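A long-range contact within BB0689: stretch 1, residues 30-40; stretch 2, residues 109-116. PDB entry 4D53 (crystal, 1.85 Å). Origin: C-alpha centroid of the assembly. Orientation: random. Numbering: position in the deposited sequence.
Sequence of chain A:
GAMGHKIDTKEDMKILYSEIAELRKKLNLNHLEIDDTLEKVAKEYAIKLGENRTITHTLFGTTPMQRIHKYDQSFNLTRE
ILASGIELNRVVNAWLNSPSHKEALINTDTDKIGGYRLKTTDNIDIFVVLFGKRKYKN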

# COMPACT_ATOMS: atom_id res chain seq x y z
N ASN A 30 -13.82 10.88 -0.23
CA ASN A 30 -13.23 11.37 -1.50
C ASN A 30 -12.56 10.29 -2.35
O ASN A 30 -11.96 9.33 -1.85
CB ASN A 30 -12.26 12.54 -1.20
CG ASN A 30 -11.12 12.14 -0.24
OD1 ASN A 30 -11.38 11.80 0.90
ND2 ASN A 30 -9.86 12.25 -0.69
N HIS A 31 -12.66 10.49 -3.65
CA HIS A 31 -12.10 9.56 -4.64
C HIS A 31 -10.60 9.73 -4.75
O HIS A 31 -10.07 10.82 -5.03
CB HIS A 31 -12.74 9.77 -5.98
CG HIS A 31 -12.28 8.79 -7.01
ND1 HIS A 31 -11.40 9.16 -8.00
CD2 HIS A 31 -12.55 7.48 -7.20
CE1 HIS A 31 -11.15 8.12 -8.78
NE2 HIS A 31 -11.86 7.09 -8.33
N LEU A 32 -9.91 8.62 -4.53
CA LEU A 32 -8.47 8.58 -4.65
C LEU A 32 -8.04 8.23 -6.09
O LEU A 32 -8.63 7.32 -6.72
CB LEU A 32 -7.91 7.53 -3.68
CG LEU A 32 -8.21 7.77 -2.20
CD1 LEU A 32 -7.75 6.56 -1.38
CD2 LEU A 32 -7.56 9.05 -1.74
N GLU A 33 -7.02 8.93 -6.60
CA GLU A 33 -6.50 8.62 -7.97
C GLU A 33 -5.22 7.84 -7.82
O GLU A 33 -4.41 8.15 -6.96
CB GLU A 33 -6.18 9.94 -8.69
CG GLU A 33 -7.50 10.63 -9.04
CD GLU A 33 -7.36 11.97 -9.77
OE1 GLU A 33 -6.22 12.38 -10.14
OE2 GLU A 33 -8.43 12.58 -10.00
N ILE A 34 -5.07 6.84 -8.63
CA ILE A 34 -3.81 6.02 -8.60
C ILE A 34 -2.64 6.84 -9.02
O ILE A 34 -2.75 7.58 -10.02
CB ILE A 34 -3.95 4.81 -9.49
CG1 ILE A 34 -5.08 3.93 -8.98
CG2 ILE A 34 -2.63 3.99 -9.48
CD1 ILE A 34 -5.60 2.94 -10.01
N ASP A 35 -1.53 6.79 -8.29
CA ASP A 35 -0.39 7.66 -8.56
C ASP A 35 0.86 6.82 -8.85
O ASP A 35 1.23 5.91 -8.04
CB ASP A 35 -0.14 8.56 -7.37
CG ASP A 35 1.04 9.50 -7.57
OD1 ASP A 35 0.81 10.57 -8.14
OD2 ASP A 35 2.19 9.20 -7.14
N ASP A 36 1.52 7.08 -9.99
CA ASP A 36 2.73 6.36 -10.35
C ASP A 36 3.85 6.43 -9.37
O ASP A 36 4.59 5.44 -9.21
CB ASP A 36 3.30 6.88 -11.70
CG ASP A 36 2.40 6.61 -12.86
OD1 ASP A 36 1.66 5.61 -12.85
OD2 ASP A 36 2.43 7.41 -13.82
N THR A 37 4.11 7.56 -8.77
CA THR A 37 5.17 7.63 -7.81
C THR A 37 4.88 6.75 -6.59
O THR A 37 5.80 6.10 -6.08
CB THR A 37 5.44 9.06 -7.38
OG1 THR A 37 5.78 9.81 -8.53
CG2 THR A 37 6.56 9.21 -6.46
N LEU A 38 3.65 6.81 -6.08
CA LEU A 38 3.29 5.96 -4.91
C LEU A 38 3.41 4.50 -5.30
O LEU A 38 3.88 3.70 -4.50
CB LEU A 38 1.90 6.27 -4.36
CG LEU A 38 1.75 7.65 -3.73
CD1 LEU A 38 0.34 7.79 -3.14
CD2 LEU A 38 2.78 7.94 -2.65
N GLU A 39 2.98 4.13 -6.50
CA GLU A 39 3.11 2.74 -6.92
C GLU A 39 4.59 2.27 -6.96
O GLU A 39 4.91 1.15 -6.56
CB GLU A 39 2.47 2.48 -8.29
CG GLU A 39 0.95 2.38 -8.22
CD GLU A 39 0.34 1.80 -9.45
OE1 GLU A 39 0.87 2.11 -10.52
OE2 GLU A 39 -0.70 1.12 -9.42
N LYS A 40 5.47 3.17 -7.40
CA LYS A 40 6.91 2.83 -7.50
C LYS A 40 7.52 2.68 -6.09
O LYS A 40 8.23 1.71 -5.84
CB LYS A 40 7.67 3.91 -8.28
CG LYS A 40 9.16 3.62 -8.49
CD LYS A 40 10.07 4.83 -8.71
CE LYS A 40 9.55 5.76 -9.79
NZ LYS A 40 10.30 7.06 -9.74
N ASP A 109 -7.70 12.82 4.23
CA ASP A 109 -6.58 13.69 4.17
C ASP A 109 -5.81 13.58 2.84
O ASP A 109 -4.90 14.35 2.66
CB ASP A 109 -5.49 13.36 5.19
CG ASP A 109 -5.87 13.55 6.59
OD1 ASP A 109 -6.96 14.16 6.87
OD2 ASP A 109 -5.01 13.03 7.39
N THR A 110 -6.01 12.51 2.07
CA THR A 110 -5.08 12.18 0.95
C THR A 110 -5.94 12.17 -0.30
O THR A 110 -7.13 11.91 -0.19
CB THR A 110 -4.36 10.80 1.15
OG1 THR A 110 -5.37 9.79 1.28
CG2 THR A 110 -3.42 10.83 2.32
N ASP A 111 -5.37 12.45 -1.49
CA ASP A 111 -6.08 12.30 -2.71
C ASP A 111 -5.51 11.32 -3.69
O ASP A 111 -6.10 11.06 -4.74
CB ASP A 111 -6.36 13.66 -3.43
CG ASP A 111 -5.11 14.44 -3.76
OD1 ASP A 111 -4.00 14.04 -3.40
OD2 ASP A 111 -5.27 15.50 -4.38
N LYS A 112 -4.36 10.74 -3.35
CA LYS A 112 -3.67 9.79 -4.23
C LYS A 112 -3.45 8.46 -3.46
O LYS A 112 -3.21 8.48 -2.28
CB LYS A 112 -2.29 10.34 -4.60
CG LYS A 112 -2.33 11.70 -5.32
CD LYS A 112 -3.10 11.69 -6.61
CE LYS A 112 -3.22 13.11 -7.20
NZ LYS A 112 -3.79 12.90 -8.54
N ILE A 113 -3.44 7.36 -4.20
CA ILE A 113 -3.13 6.03 -3.69
C ILE A 113 -2.17 5.33 -4.67
O ILE A 113 -2.22 5.52 -5.91
CB ILE A 113 -4.42 5.19 -3.53
CG1 ILE A 113 -4.21 3.91 -2.74
CG2 ILE A 113 -5.11 4.89 -4.84
CD1 ILE A 113 -5.48 3.14 -2.47
N GLY A 114 -1.34 4.46 -4.11
CA GLY A 114 -0.56 3.59 -4.93
C GLY A 114 -0.06 2.40 -4.12
O GLY A 114 0.37 2.56 -2.99
N GLY A 115 -0.15 1.22 -4.69
CA GLY A 115 0.30 0.02 -3.97
C GLY A 115 0.88 -1.03 -4.81
O GLY A 115 0.95 -0.92 -6.09
N TYR A 116 1.27 -2.09 -4.16
CA TYR A 116 1.94 -3.22 -4.84
C TYR A 116 1.73 -4.47 -4.01
O TYR A 116 1.72 -4.41 -2.75
CB TYR A 116 3.44 -2.91 -5.07
CG TYR A 116 4.17 -4.04 -5.83
CD1 TYR A 116 3.98 -4.22 -7.23
CD2 TYR A 116 4.93 -4.99 -5.16
CE1 TYR A 116 4.60 -5.27 -7.93
CE2 TYR A 116 5.56 -6.02 -5.87
CZ TYR A 116 5.37 -6.16 -7.24
OH TYR A 116 6.00 -7.24 -7.85

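The most striking feature of this contact is the place where the helix beginning at D36 settles onto the strand at G114, a position with no side chain to hold the two apart. The CB of L38 lies 3.7 Å from the CA of G114, and the CG of E39 lies 3.8 Å from the same CA. A CB built in ideal geometry on G114 would point toward the helix and fall only 2.6 Å from both the N of E39 and the CB of L38, and 3.0 Å from the O of D35, all of them clashes. The bare backbone thus lets the axes of helix 36-40 and strand 112-116 approach to 5.8 Å, with their N-to-C directions 30° apart.

Before the helix starts, the first stretch runs alongside the second as a short parallel pairing. E33 stands beside K112 and I34 beside I113, with CA-CA distances of 4.8 and 5.0 Å. Three backbone hydrogen bonds tie the segments together: the N of E33 donates to the O of D111 at 3.0 Å, the N of I113 donates to the O of E33 at 3.0 Å, and the N of D35 donates to the O of I113 at 2.8 Å. E33 therefore uses both its amide and its carbonyl, reaching the residues that flank K112, as expected for a parallel bridge. CA-H...O contacts supplement this ladder, among them the CA of I34 with the O of I113 at 3.2 Å and the CA of K112 with the O of E33 at 3.3 Å.

Side chains divide between the two faces of the pairing. On the face carrying E33 and K112, opposite charges meet in a salt bridge, with the OE1 of E33 3.0 Å from the NZ of K112; the hydrogen bond within it is weak. On the face carrying I34 and I113 the contact is apolar, with the CG1 of I34 4.2 Å from the CG2 of I113. That same CG2 of I113 also lies 4.0 Å from the CB of L32, so the isoleucine meets two hydrophobic neighbours.

Upstream of the strands, the side chain of N30 extends the polar pairing: its ND2 donates to the O of T110 at 2.8 Å. The buried L32 brings its CD2 to 3.8 Å from the OG1 of T110, and closer still, at 3.3 Å, to the O of T110, van der Waals contacts just before the paired segment.

D35 links the strand to the helix. While its amide closes the ladder, its side chain occupies the N-cap position, where OD2 accepts from the N of L38 at 3.0 Å and satisfies an amide that the first turn leaves without a backbone partner. Its O accepts from the N of E39 at 2.9 Å, beginning the helical pattern. L38 then turns back over the strand, placing its CD1 3.9 Å from the CB of K112. Together the two stretches bury 671 Å², counting both sides.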